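Local coordinates for protein methyltransferase (Thermus thermophilus, PDB 1WS6) that probably transfers a methyl group from S-adenosylmethionine to a substrate not yet identified, at residues A[97-100]-A[101-105]; A[75-78]-A[79-83]. All coordinates share one frame; numbering follows the deposited sequence.

Interaction 1. Residues A[97-100]-A[101-105]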
ATOM      1  N   VAL A  97     -10.975   6.546   0.670  1.00 20.35           N
ATOM      2  CA  VAL A  97     -10.985   5.100   0.799  1.00 21.30           C
ATOM      3  C   VAL A  97     -12.366   4.578   1.194  1.00 23.22           C
ATOM      4  O   VAL A  97     -12.768   3.490   0.778  1.00 22.76           O
ATOM      5  CB  VAL A  97      -9.951   4.660   1.844  1.00 20.92           C
ATOM      6  CG1 VAL A  97      -9.977   3.152   2.021  1.00 19.54           C
ATOM      7  CG2 VAL A  97      -8.572   5.146   1.413  1.00 21.82           C
ATOM      8  N   GLU A  98     -13.086   5.366   1.990  1.00 23.91           N
ATOM      9  CA  GLU A  98     -14.416   4.991   2.461  1.00 24.64           C
ATOM     10  C   GLU A  98     -15.451   4.927   1.331  1.00 23.05           C
ATOM     11  O   GLU A  98     -16.537   4.365   1.499  1.00 21.60           O
ATOM     12  CB  GLU A  98     -14.870   5.975   3.543  1.00 26.79           C
ATOM     13  CG  GLU A  98     -14.808   7.444   3.110  1.00 32.71           C
ATOM     14  CD  GLU A  98     -15.431   8.391   4.129  1.00 35.29           C
ATOM     15  OE1 GLU A  98     -14.836   8.606   5.209  1.00 36.34           O
ATOM     16  OE2 GLU A  98     -16.529   8.915   3.844  1.00 37.61           O
ATOM     17  N   VAL A  99     -15.125   5.517   0.186  1.00 20.65           N
ATOM     18  CA  VAL A  99     -16.035   5.480  -0.950  1.00 19.04           C
ATOM     19  C   VAL A  99     -15.569   4.367  -1.879  1.00 18.95           C
ATOM     20  O   VAL A  99     -16.373   3.604  -2.410  1.00 20.41           O
ATOM     21  CB  VAL A  99     -16.043   6.813  -1.749  1.00 19.03           C
ATOM     22  CG1 VAL A  99     -16.893   6.648  -3.015  1.00 14.70           C
ATOM     23  CG2 VAL A  99     -16.586   7.946  -0.890  1.00 13.41           C
ATOM     24  N   PHE A 100     -14.257   4.267  -2.048  1.00 18.69           N
ATOM     25  CA  PHE A 100     -13.668   3.257  -2.924  1.00 19.13           C
ATOM     26  C   PHE A 100     -14.000   1.813  -2.554  1.00 19.82           C
ATOM     27  O   PHE A 100     -14.421   1.034  -3.407  1.00 19.87           O
ATOM     28  CB  PHE A 100     -12.143   3.397  -2.969  1.00 14.08           C
ATOM     29  CG  PHE A 100     -11.462   2.285  -3.712  1.00 13.01           C
ATOM     30  CD1 PHE A 100     -11.352   2.320  -5.096  1.00 14.61           C
ATOM     31  CD2 PHE A 100     -10.954   1.189  -3.030  1.00 11.68           C
ATOM     32  CE1 PHE A 100     -10.747   1.283  -5.786  1.00 14.60           C
ATOM     33  CE2 PHE A 100     -10.350   0.147  -3.708  1.00 10.93           C
ATOM     34  CZ  PHE A 100     -10.243   0.190  -5.090  1.00 14.80           C
ATOM     35  N   LEU A 101     -13.784   1.450  -1.296  1.00 20.56           N
ATOM     36  CA  LEU A 101     -14.044   0.086  -0.856  1.00 23.30           C
ATOM     37  C   LEU A 101     -15.425  -0.434  -1.256  1.00 25.34           C
ATOM     38  O   LEU A 101     -15.535  -1.475  -1.905  1.00 26.67           O
ATOM     39  CB  LEU A 101     -13.857  -0.030   0.659  1.00 20.94           C
ATOM     40  CG  LEU A 101     -12.438   0.275   1.150  1.00 22.73           C
ATOM     41  CD1 LEU A 101     -12.359   0.030   2.656  1.00 17.62           C
ATOM     42  CD2 LEU A 101     -11.425  -0.597   0.400  1.00 18.69           C
ATOM     43  N   PRO A 102     -16.497   0.283  -0.880  1.00 26.36           N
ATOM     44  CA  PRO A 102     -17.847  -0.164  -1.231  1.00 25.95           C
ATOM     45  C   PRO A 102     -17.972  -0.382  -2.727  1.00 25.71           C
ATOM     46  O   PRO A 102     -18.401  -1.438  -3.182  1.00 27.35           O
ATOM     47  CB  PRO A 102     -18.736   0.983  -0.753  1.00 25.79           C
ATOM     48  CG  PRO A 102     -17.946   1.605   0.349  1.00 28.73           C
ATOM     49  CD  PRO A 102     -16.536   1.578  -0.177  1.00 28.08           C
ATOM     50  N   GLU A 103     -17.580   0.623  -3.495  1.00 25.43           N
ATOM     51  CA  GLU A 103     -17.671   0.537  -4.943  1.00 25.78           C
ATOM     52  C   GLU A 103     -16.794  -0.553  -5.547  1.00 26.53           C
ATOM     53  O   GLU A 103     -17.207  -1.245  -6.478  1.00 27.37           O
ATOM     54  CB  GLU A 103     -17.340   1.898  -5.557  1.00 23.66           C
ATOM     55  CG  GLU A 103     -18.436   2.920  -5.304  1.00 22.91           C
ATOM     56  CD  GLU A 103     -18.068   4.326  -5.725  1.00 21.46           C
ATOM     57  OE1 GLU A 103     -17.292   4.498  -6.695  1.00 21.07           O
ATOM     58  OE2 GLU A 103     -18.578   5.260  -5.085  1.00 21.70           O
ATOM     59  N   ALA A 104     -15.588  -0.716  -5.017  1.00 26.08           N
ATOM     60  CA  ALA A 104     -14.693  -1.735  -5.535  1.00 26.95           C
ATOM     61  C   ALA A 104     -15.363  -3.091  -5.395  1.00 27.86           C
ATOM     62  O   ALA A 104     -15.335  -3.905  -6.322  1.00 27.73           O
ATOM     63  CB  ALA A 104     -13.375  -1.719  -4.780  1.00 26.11           C
ATOM     64  N   LYS A 105     -15.976  -3.330  -4.239  1.00 27.12           N
ATOM     65  CA  LYS A 105     -16.647  -4.596  -4.003  1.00 30.83           C
ATOM     66  C   LYS A 105     -17.739  -4.837  -5.058  1.00 32.09           C
ATOM     67  O   LYS A 105     -17.751  -5.872  -5.729  1.00 33.47           O
ATOM     68  CB  LYS A 105     -17.253  -4.627  -2.594  1.00 31.45           C
ATOM     69  CG  LYS A 105     -17.443  -6.038  -2.052  1.00 32.62           C
ATOM     70  CD  LYS A 105     -18.260  -6.079  -0.758  1.00 34.59           C
ATOM     71  CE  LYS A 105     -17.585  -5.356   0.407  1.00 36.49           C
ATOM     72  NZ  LYS A 105     -17.482  -3.874   0.237  1.00 37.41           N
TER
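F100 and A104 meet one turn apart on the helix 97-106, which packs against the sheet of a Rossmann-like methyltransferase fold. Followed outward, F100 begins with CB, close to the next peptide nitrogen, L101 N. CG lies anti to the backbone N (chi1 173°), which carries the ring out beside its own carbonyl carbon and brings its far edge to the methyl of A104. On one side of the ring CD2 touches L101 CD2 at 3.9 Å, the two side chains crossing at about a right angle. Farther out, CE2 and CZ each lie 3.7 Å from A104 CB. That methyl sits over one ring face, offset toward the rim, in a CH-pi contact 3.9 Å from the centroid; alanine is small enough to fit against a phenyl group here. L46 and V69, on neighbouring strands, also touch the F100 side chain, as suits a large apolar residue on the buried side of a helix.

The same buried side carries V97, whose CG1 reaches L101 CG. The backbone is joined by a straight bond from L101 N to V97 O and another from A104 N to F100 O, 2.6 Å long. P102, on the exposed side, has no N-H to give to E98 O, and the helix kinks there. Instead of an amide hydrogen, E98 O meets the proline ring carbon P102 CD, 3.3 Å away.

Interaction 2. Residues A[75-78]-A[79-83]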
ATOM      1  N   ALA A  75      -1.618  15.254  -3.050  1.00 30.40           N
ATOM      2  CA  ALA A  75      -0.919  13.985  -3.110  1.00 28.58           C
ATOM      3  C   ALA A  75      -1.168  13.330  -4.458  1.00 27.19           C
ATOM      4  O   ALA A  75      -0.252  12.772  -5.060  1.00 27.91           O
ATOM      5  CB  ALA A  75      -1.396  13.067  -1.986  1.00 28.05           C
ATOM      6  N   VAL A  76      -2.406  13.400  -4.937  1.00 24.92           N
ATOM      7  CA  VAL A  76      -2.738  12.794  -6.219  1.00 24.74           C
ATOM      8  C   VAL A  76      -1.928  13.435  -7.339  1.00 25.61           C
ATOM      9  O   VAL A  76      -1.486  12.761  -8.268  1.00 24.56           O
ATOM     10  CB  VAL A  76      -4.240  12.927  -6.540  1.00 22.33           C
ATOM     11  CG1 VAL A  76      -4.517  12.446  -7.954  1.00 21.13           C
ATOM     12  CG2 VAL A  76      -5.048  12.108  -5.550  1.00 22.20           C
ATOM     13  N   ARG A  77      -1.739  14.743  -7.239  1.00 26.61           N
ATOM     14  CA  ARG A  77      -0.979  15.480  -8.232  1.00 27.61           C
ATOM     15  C   ARG A  77       0.426  14.897  -8.242  1.00 26.28           C
ATOM     16  O   ARG A  77       0.946  14.542  -9.290  1.00 25.57           O
ATOM     17  CB  ARG A  77      -0.948  16.961  -7.858  1.00 32.73           C
ATOM     18  CG  ARG A  77      -0.324  17.870  -8.896  1.00 40.41           C
ATOM     19  CD  ARG A  77      -0.526  19.338  -8.523  1.00 46.93           C
ATOM     20  NE  ARG A  77      -0.149  20.226  -9.621  1.00 53.97           N
ATOM     21  CZ  ARG A  77      -0.428  21.530  -9.671  1.00 57.30           C
ATOM     22  NH1 ARG A  77      -1.093  22.115  -8.680  1.00 59.28           N
ATOM     23  NH2 ARG A  77      -0.052  22.249 -10.725  1.00 57.87           N
ATOM     24  N   LEU A  78       1.033  14.791  -7.065  1.00 25.04           N
ATOM     25  CA  LEU A  78       2.372  14.230  -6.956  1.00 24.62           C
ATOM     26  C   LEU A  78       2.407  12.764  -7.378  1.00 24.26           C
ATOM     27  O   LEU A  78       3.383  12.295  -7.967  1.00 23.44           O
ATOM     28  CB  LEU A  78       2.880  14.346  -5.526  1.00 24.58           C
ATOM     29  CG  LEU A  78       3.166  15.773  -5.067  1.00 28.81           C
ATOM     30  CD1 LEU A  78       3.880  15.738  -3.732  1.00 27.23           C
ATOM     31  CD2 LEU A  78       4.018  16.488  -6.112  1.00 26.65           C
ATOM     32  N   LEU A  79       1.332  12.048  -7.065  1.00 23.48           N
ATOM     33  CA  LEU A  79       1.226  10.634  -7.393  1.00 23.14           C
ATOM     34  C   LEU A  79       1.339  10.430  -8.902  1.00 22.28           C
ATOM     35  O   LEU A  79       2.056   9.552  -9.374  1.00 20.50           O
ATOM     36  CB  LEU A  79      -0.116  10.097  -6.903  1.00 22.75           C
ATOM     37  CG  LEU A  79      -0.194   8.628  -6.508  1.00 22.97           C
ATOM     38  CD1 LEU A  79      -1.634   8.180  -6.628  1.00 25.46           C
ATOM     39  CD2 LEU A  79       0.676   7.787  -7.403  1.00 25.85           C
ATOM     40  N   LYS A  80       0.618  11.253  -9.653  1.00 22.58           N
ATOM     41  CA  LYS A  80       0.624  11.165 -11.099  1.00 23.31           C
ATOM     42  C   LYS A  80       1.975  11.560 -11.662  1.00 24.28           C
ATOM     43  O   LYS A  80       2.451  10.965 -12.636  1.00 24.42           O
ATOM     44  CB  LYS A  80      -0.489  12.040 -11.672  1.00 23.49           C
ATOM     45  CG  LYS A  80      -1.870  11.538 -11.277  1.00 24.72           C
ATOM     46  CD  LYS A  80      -2.986  12.328 -11.935  1.00 25.90           C
ATOM     47  CE  LYS A  80      -4.348  11.763 -11.536  1.00 28.77           C
ATOM     48  NZ  LYS A  80      -5.485  12.507 -12.142  1.00 30.07           N
ATOM     49  N   GLU A  81       2.598  12.559 -11.051  1.00 23.21           N
ATOM     50  CA  GLU A  81       3.912  12.976 -11.501  1.00 26.70           C
ATOM     51  C   GLU A  81       4.862  11.805 -11.281  1.00 25.93           C
ATOM     52  O   GLU A  81       5.733  11.542 -12.108  1.00 27.60           O
ATOM     53  CB  GLU A  81       4.419  14.191 -10.712  1.00 28.51           C
ATOM     54  CG  GLU A  81       3.573  15.446 -10.869  1.00 34.88           C
ATOM     55  CD  GLU A  81       4.306  16.707 -10.424  1.00 39.80           C
ATOM     56  OE1 GLU A  81       3.665  17.783 -10.353  1.00 41.20           O
ATOM     57  OE2 GLU A  81       5.529  16.624 -10.155  1.00 41.88           O
ATOM     58  N   ASN A  82       4.683  11.096 -10.169  1.00 23.20           N
ATOM     59  CA  ASN A  82       5.549   9.974  -9.862  1.00 21.87           C
ATOM     60  C   ASN A  82       5.322   8.784 -10.778  1.00 20.99           C
ATOM     61  O   ASN A  82       6.267   8.070 -11.103  1.00 20.27           O
ATOM     62  CB  ASN A  82       5.409   9.567  -8.390  1.00 22.22           C
ATOM     63  CG  ASN A  82       6.078  10.561  -7.447  1.00 23.96           C
ATOM     64  OD1 ASN A  82       7.080  11.173  -7.799  1.00 22.73           O
ATOM     65  ND2 ASN A  82       5.534  10.711  -6.240  1.00 23.80           N
ATOM     66  N   VAL A  83       4.075   8.572 -11.192  1.00 20.97           N
ATOM     67  CA  VAL A  83       3.749   7.482 -12.096  1.00 20.37           C
ATOM     68  C   VAL A  83       4.494   7.774 -13.397  1.00 24.12           C
ATOM     69  O   VAL A  83       4.982   6.862 -14.068  1.00 25.62           O
ATOM     70  CB  VAL A  83       2.207   7.403 -12.344  1.00 20.76           C
ATOM     71  CG1 VAL A  83       1.896   6.624 -13.623  1.00 17.92           C
ATOM     72  CG2 VAL A  83       1.527   6.714 -11.161  1.00 17.23           C
TER
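Four backbone hydrogen bonds join A75 to L79, V76 to K80, R77 to E81 and L78 to N82, each amide reaching back to the carbonyl four residues earlier. The shortest runs from L79 N to A75 O, 2.7 Å, with the donor in the carbonyl plane.

Apolar contact is made mainly by K80. Its chain, extended beyond CG, runs alongside V76, and CE meets V76 CG1 at 3.7 Å; a lysine suits this border because its methylenes can cover a valine while its amine continues outward.

The helix 73-86 is the crossover of a beta-alpha-beta unit between the parallel strands 65-69 and 91-93. L79, a bulky apolar residue, touches V92 on the second of these.

Among the polar groups, R77 NE and E81 OE1 are 4.6 Å apart, too far for a salt bridge, though their opposite charges probably attract. The N82 amide lies close to L78 O but is bonded elsewhere: OD1 accepts from K15 N and ND2 donates to S52 O. A leucine in its place would probably leave K15 N and S52 O without their mates and disturb how two loops rest on the helix. N82 CG, anti to the carbonyl carbon (chi1 -73°), lies 3.2 Å from L78 O.

How the interactions relate
From the N terminus, the chain passes strands 44-48 and 65-69 before it enters the helix 73-86, where interaction 2 joins successive turns. It then runs through strand 91-93, at one edge of the mixed sheet, and into the helix 97-106, which holds interaction 1 and leads on to strand 111-116. Each contact closes only local helical turns; the two follow in series, neither nesting nor crossing. The centres of interactions 1 and 2 are about 21 Å apart, and the nearest atoms of interactions 1 and 2 about 10 Å, so they do not touch. The sheet connects them: 75-83 rests partly on strand 91-93, whereas 97-105 reaches strands 44-48 and 65-69, nearer the middle.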